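Local coordinates for protein pyroglutamyl-peptidase I (Fervidobacterium islandicum, PDB 6LTQ) that removes N-terminal pyroglutamyl (5-oxoproline) residues from peptides, acting as a pyrrolidone carboxyl peptidase in a thermophilic, keratin-degrading bacterium, at residues Leu79-Gly85 and Leu177-Phe183; Leu50-Ile54 and Tyr69-Ile75. All blocks are in the same frame, centred on the assembly; numbering follows the deposited sequence.

Contact 1 of 2, residues Leu79-Gly85 and Leu177-Phe183; sequences LHLGQAG and LFVHLPF
Two parallel neighbours in the central sheet of this alpha/beta fold, strands 79-83 and 177-181, pair in register from Leu79-Leu177 to Gln83-Leu181; their axes approach to 4.6 Å at 24°. His80 (chi1 m) pairs through both its N and its O: His80 N donates to Leu177 O (2.9 Å), and Val179 N to His80 O (2.7 Å). His80 CB packs 3.2 Å from Phe178 CD2, while its imidazole hydrogen-bonds Thr20 and Ser163. A CB on Gly82 would strike the Phe178 ring. Gly82 N donates to Val179 O (3.0 Å). Leu181 (m,t) continues the pairing, with a weak bond from Leu181 N to Gly82 O (2.8 Å) and Ala84 N donating to Leu181 O (2.7 Å). The Leu181 side chain shares a face with Leu79, Leu81 and Val179; Leu81 and Leu181 meet helices 32-40 and 203-215. On the other face, His180 hydrogen-bonds Glu93 and the cysteinesulfonic acid at Cys156, consistent with the family's Cys-His-Glu triad. Beyond the strands, the Phe183 ring covers side-chain-free Gly85, Gly85 CA lying 3.5 Å from the ring centroid (CH-pi).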
# COMPACT_ATOMS: atom_id res chain seq x y z
N LEU D 79 -4.96 29.38 -2.59
CA LEU D 79 -5.20 28.07 -1.98
C LEU D 79 -5.67 27.20 -3.13
O LEU D 79 -6.83 27.26 -3.55
CB LEU D 79 -6.23 28.16 -0.86
CG LEU D 79 -6.56 26.89 -0.05
CD1 LEU D 79 -5.27 26.24 0.45
CD2 LEU D 79 -7.50 27.20 1.13
N HIS D 80 -4.74 26.41 -3.68
CA HIS D 80 -5.04 25.58 -4.83
C HIS D 80 -5.49 24.20 -4.35
O HIS D 80 -4.79 23.56 -3.56
CB HIS D 80 -3.83 25.42 -5.74
CG HIS D 80 -3.35 26.69 -6.35
ND1 HIS D 80 -4.14 27.46 -7.19
CD2 HIS D 80 -2.16 27.32 -6.27
CE1 HIS D 80 -3.45 28.52 -7.59
NE2 HIS D 80 -2.24 28.46 -7.04
N LEU D 81 -6.64 23.75 -4.85
CA LEU D 81 -7.15 22.42 -4.55
C LEU D 81 -7.02 21.52 -5.76
O LEU D 81 -7.21 21.96 -6.90
CB LEU D 81 -8.61 22.45 -4.11
CG LEU D 81 -9.00 23.40 -2.98
CD1 LEU D 81 -10.50 23.25 -2.66
CD2 LEU D 81 -8.12 23.20 -1.72
N GLY D 82 -6.73 20.24 -5.52
CA GLY D 82 -6.66 19.29 -6.61
C GLY D 82 -6.99 17.90 -6.12
O GLY D 82 -6.93 17.61 -4.92
N GLN D 83 -7.32 17.03 -7.07
CA GLN D 83 -7.64 15.64 -6.79
C GLN D 83 -6.35 14.81 -6.74
O GLN D 83 -5.50 14.92 -7.62
CB GLN D 83 -8.58 15.09 -7.87
CG GLN D 83 -8.86 13.61 -7.78
CD GLN D 83 -9.58 13.11 -9.01
OE1 GLN D 83 -10.78 13.36 -9.20
NE2 GLN D 83 -8.86 12.41 -9.87
N ALA D 84 -6.19 14.02 -5.68
CA ALA D 84 -5.08 13.07 -5.59
C ALA D 84 -5.68 11.69 -5.36
O ALA D 84 -5.71 11.21 -4.23
CB ALA D 84 -4.09 13.44 -4.45
N GLY D 85 -6.19 11.08 -6.44
CA GLY D 85 -6.82 9.77 -6.35
C GLY D 85 -5.88 8.74 -5.75
O GLY D 85 -4.75 8.57 -6.22
N LEU D 177 -0.42 27.81 -1.32
CA LEU D 177 -0.45 26.46 -0.75
C LEU D 177 -1.29 25.58 -1.67
O LEU D 177 -2.33 26.02 -2.18
CB LEU D 177 -1.02 26.48 0.68
CG LEU D 177 -1.19 25.14 1.43
CD1 LEU D 177 0.16 24.43 1.66
CD2 LEU D 177 -1.92 25.34 2.74
N PHE D 178 -0.84 24.34 -1.90
CA PHE D 178 -1.62 23.38 -2.67
C PHE D 178 -2.11 22.28 -1.75
O PHE D 178 -1.34 21.74 -0.95
CB PHE D 178 -0.82 22.78 -3.83
CG PHE D 178 -1.69 22.13 -4.85
CD1 PHE D 178 -2.28 20.89 -4.59
CD2 PHE D 178 -2.00 22.78 -6.03
CE1 PHE D 178 -3.14 20.30 -5.51
CE2 PHE D 178 -2.85 22.19 -6.95
CZ PHE D 178 -3.43 20.96 -6.69
N VAL D 179 -3.40 21.95 -1.84
CA VAL D 179 -4.02 20.91 -1.01
C VAL D 179 -4.55 19.84 -1.96
O VAL D 179 -5.42 20.11 -2.79
CB VAL D 179 -5.14 21.47 -0.12
CG1 VAL D 179 -5.72 20.36 0.76
CG2 VAL D 179 -4.61 22.60 0.76
N HIS D 180 -3.92 18.66 -1.93
CA HIS D 180 -4.45 17.50 -2.61
C HIS D 180 -5.52 16.82 -1.79
O HIS D 180 -5.45 16.75 -0.56
CB HIS D 180 -3.33 16.52 -2.95
CG HIS D 180 -2.79 16.68 -4.34
ND1 HIS D 180 -1.44 16.73 -4.61
CD2 HIS D 180 -3.42 16.83 -5.53
CE1 HIS D 180 -1.26 16.88 -5.92
NE2 HIS D 180 -2.45 16.95 -6.50
N LEU D 181 -6.50 16.24 -2.50
CA LEU D 181 -7.72 15.72 -1.91
C LEU D 181 -7.96 14.27 -2.32
O LEU D 181 -7.70 13.89 -3.47
CB LEU D 181 -8.94 16.56 -2.36
CG LEU D 181 -8.86 18.05 -2.08
CD1 LEU D 181 -9.93 18.78 -2.94
CD2 LEU D 181 -9.05 18.31 -0.59
N PRO D 182 -8.48 13.47 -1.39
CA PRO D 182 -8.87 12.09 -1.74
C PRO D 182 -9.97 12.07 -2.79
O PRO D 182 -10.68 13.05 -3.00
CB PRO D 182 -9.40 11.52 -0.40
CG PRO D 182 -8.74 12.36 0.68
CD PRO D 182 -8.63 13.76 0.05
N PHE D 183 -10.10 10.92 -3.45
CA PHE D 183 -11.33 10.63 -4.18
C PHE D 183 -12.55 10.83 -3.28
O PHE D 183 -12.50 10.57 -2.07
CB PHE D 183 -11.33 9.18 -4.65
CG PHE D 183 -10.66 8.94 -5.96
CD1 PHE D 183 -10.82 9.82 -7.02
CD2 PHE D 183 -9.90 7.81 -6.14
CE1 PHE D 183 -10.23 9.55 -8.24
CE2 PHE D 183 -9.29 7.54 -7.36
CZ PHE D 183 -9.46 8.42 -8.41

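Contact 2 of 2, residues Leu50-Ile54 and Tyr69-Ile75; sequences LHTLI and YYKTNNI
Extended strand 50-54 faces the last helical turn, 69-72, and the loop 73-75 that follows it, with CA atoms 8.3 Å apart at both Leu53-Tyr69 and His51-Ile75. Asn73 leaves helical angles (phi/psi -145/155), turning the chain toward strand 77-83. The contact packs the first strand of a beta-alpha-beta crossover against the end of its helix; the crossover passes strand 15-22, which lies between the two parallel strands it connects. Strand alternation sends His51 and Leu53 toward the helix end and Thr52 away, onto Val37 of helix 32-40. Leu53 (chi1 t) sets CD2 3.8 Å from Tyr69 CB, an apolar contact suited to the stem of the tyrosine. Tyr69 (chi1 t) reaches across to the strand, where its hydroxyl meets one nitrogen of the partly exposed imidazole: Tyr69 OH and His51 ND1 share a 2.6 Å hydrogen bond, the rings rim to rim with planes at 87°. A water also bridges Tyr69 OH (3.0 Å) and Thr52 N (3.1 Å). Ile75 CD1 covers one histidine face, 3.8 Å from the His51 ring centroid.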
# COMPACT_ATOMS: atom_id res chain seq x y z
N LEU D 50 -13.06 36.24 -0.60
CA LEU D 50 -12.83 34.95 -1.24
C LEU D 50 -13.14 35.03 -2.72
O LEU D 50 -14.28 35.30 -3.11
CB LEU D 50 -13.70 33.87 -0.59
CG LEU D 50 -13.46 32.47 -1.15
CD1 LEU D 50 -12.03 32.04 -0.92
CD2 LEU D 50 -14.42 31.49 -0.49
N HIS D 51 -12.13 34.80 -3.55
CA HIS D 51 -12.27 34.55 -4.97
C HIS D 51 -12.24 33.06 -5.25
O HIS D 51 -11.52 32.30 -4.59
CB HIS D 51 -11.15 35.21 -5.77
CG HIS D 51 -11.02 36.69 -5.54
ND1 HIS D 51 -11.19 37.61 -6.56
CD2 HIS D 51 -10.72 37.40 -4.43
CE1 HIS D 51 -11.00 38.83 -6.07
NE2 HIS D 51 -10.72 38.72 -4.79
N THR D 52 -13.00 32.63 -6.24
CA THR D 52 -12.98 31.23 -6.66
C THR D 52 -12.72 31.14 -8.16
O THR D 52 -13.03 32.07 -8.91
CB THR D 52 -14.27 30.49 -6.31
OG1 THR D 52 -15.39 31.11 -6.97
CG2 THR D 52 -14.48 30.49 -4.79
N LEU D 53 -12.14 30.02 -8.58
CA LEU D 53 -11.82 29.83 -9.99
C LEU D 53 -11.63 28.35 -10.25
O LEU D 53 -10.88 27.69 -9.52
CB LEU D 53 -10.57 30.63 -10.36
CG LEU D 53 -10.06 30.37 -11.77
CD1 LEU D 53 -11.06 30.92 -12.78
CD2 LEU D 53 -8.73 31.08 -11.95
N ILE D 54 -12.29 27.83 -11.28
CA ILE D 54 -12.08 26.46 -11.74
C ILE D 54 -11.14 26.49 -12.94
O ILE D 54 -11.37 27.23 -13.90
CB ILE D 54 -13.42 25.78 -12.10
CG1 ILE D 54 -14.37 25.82 -10.91
CG2 ILE D 54 -13.18 24.35 -12.55
CD1 ILE D 54 -13.84 25.14 -9.68
N TYR D 69 -6.54 35.46 -14.49
CA TYR D 69 -7.17 35.89 -13.25
C TYR D 69 -6.22 36.71 -12.40
O TYR D 69 -6.62 37.71 -11.80
CB TYR D 69 -7.69 34.71 -12.43
CG TYR D 69 -8.74 35.14 -11.43
CD1 TYR D 69 -8.39 35.69 -10.20
CD2 TYR D 69 -10.09 35.05 -11.75
CE1 TYR D 69 -9.37 36.11 -9.29
CE2 TYR D 69 -11.07 35.46 -10.86
CZ TYR D 69 -10.71 35.99 -9.63
OH TYR D 69 -11.70 36.40 -8.75
N TYR D 70 -4.95 36.29 -12.33
CA TYR D 70 -3.99 37.08 -11.58
C TYR D 70 -3.86 38.48 -12.17
O TYR D 70 -3.67 39.45 -11.41
CB TYR D 70 -2.61 36.40 -11.52
CG TYR D 70 -2.41 35.36 -10.44
CD1 TYR D 70 -2.85 35.55 -9.13
CD2 TYR D 70 -1.76 34.17 -10.74
CE1 TYR D 70 -2.65 34.58 -8.15
CE2 TYR D 70 -1.56 33.19 -9.78
CZ TYR D 70 -2.01 33.39 -8.49
OH TYR D 70 -1.79 32.40 -7.55
N LYS D 71 -3.88 38.62 -13.51
CA LYS D 71 -3.86 40.00 -14.00
C LYS D 71 -5.13 40.77 -13.70
O LYS D 71 -5.05 41.98 -13.43
CB LYS D 71 -3.49 40.19 -15.46
CG LYS D 71 -2.71 41.49 -15.25
CD LYS D 71 -1.62 42.08 -16.02
CE LYS D 71 -1.55 42.03 -17.50
NZ LYS D 71 -0.41 43.06 -17.65
N THR D 72 -6.28 40.14 -13.62
CA THR D 72 -7.47 40.99 -13.52
C THR D 72 -7.99 41.17 -12.09
O THR D 72 -8.99 41.88 -11.88
CB THR D 72 -8.54 40.47 -14.50
OG1 THR D 72 -8.83 39.10 -14.21
CG2 THR D 72 -7.95 40.56 -15.93
N ASN D 73 -7.34 40.56 -11.09
CA ASN D 73 -7.72 40.70 -9.69
C ASN D 73 -6.46 40.70 -8.83
O ASN D 73 -5.42 40.16 -9.22
CB ASN D 73 -8.67 39.59 -9.24
CG ASN D 73 -9.79 39.32 -10.24
OD1 ASN D 73 -9.58 38.66 -11.27
ND2 ASN D 73 -10.99 39.82 -9.94
N ASN D 74 -6.55 41.31 -7.64
CA ASN D 74 -5.46 41.32 -6.67
C ASN D 74 -5.67 40.20 -5.65
O ASN D 74 -6.72 40.16 -4.99
CB ASN D 74 -5.35 42.66 -5.95
CG ASN D 74 -4.04 42.79 -5.17
OD1 ASN D 74 -3.13 41.97 -5.33
ND2 ASN D 74 -3.94 43.81 -4.33
N ILE D 75 -4.68 39.33 -5.51
CA ILE D 75 -4.77 38.12 -4.68
C ILE D 75 -3.61 38.11 -3.70
O ILE D 75 -2.45 38.21 -4.11
CB ILE D 75 -4.73 36.84 -5.54
CG1 ILE D 75 -5.88 36.79 -6.54
CG2 ILE D 75 -4.67 35.58 -4.65
CD1 ILE D 75 -7.27 36.91 -5.91
O HOH W 1 -14.17 34.93 -8.00

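How the contacts relate
Contact 1 lies in the buried centre of the chain, contact 2 near its surface, and their centres are about 18 Å apart. They belong to one sheet: strand 15-22 separates strand 48-55 from strand 77-83, and helix 59-72 leads along the chain from contact 2 into contact 1. Their chemistry differs accordingly. Contact 1 is a backbone ladder between adjacent strands, burying 715 Å²; contact 2 buries 256 Å² mainly through side chains, with a bridging water and no direct backbone hydrogen bond between its segments. Where they meet, Tyr70 OH lies 4.0 Å from His80 NE2, a packing contact, and each of these side chains separately hydrogen-bonds Ser163 of helix 158-170.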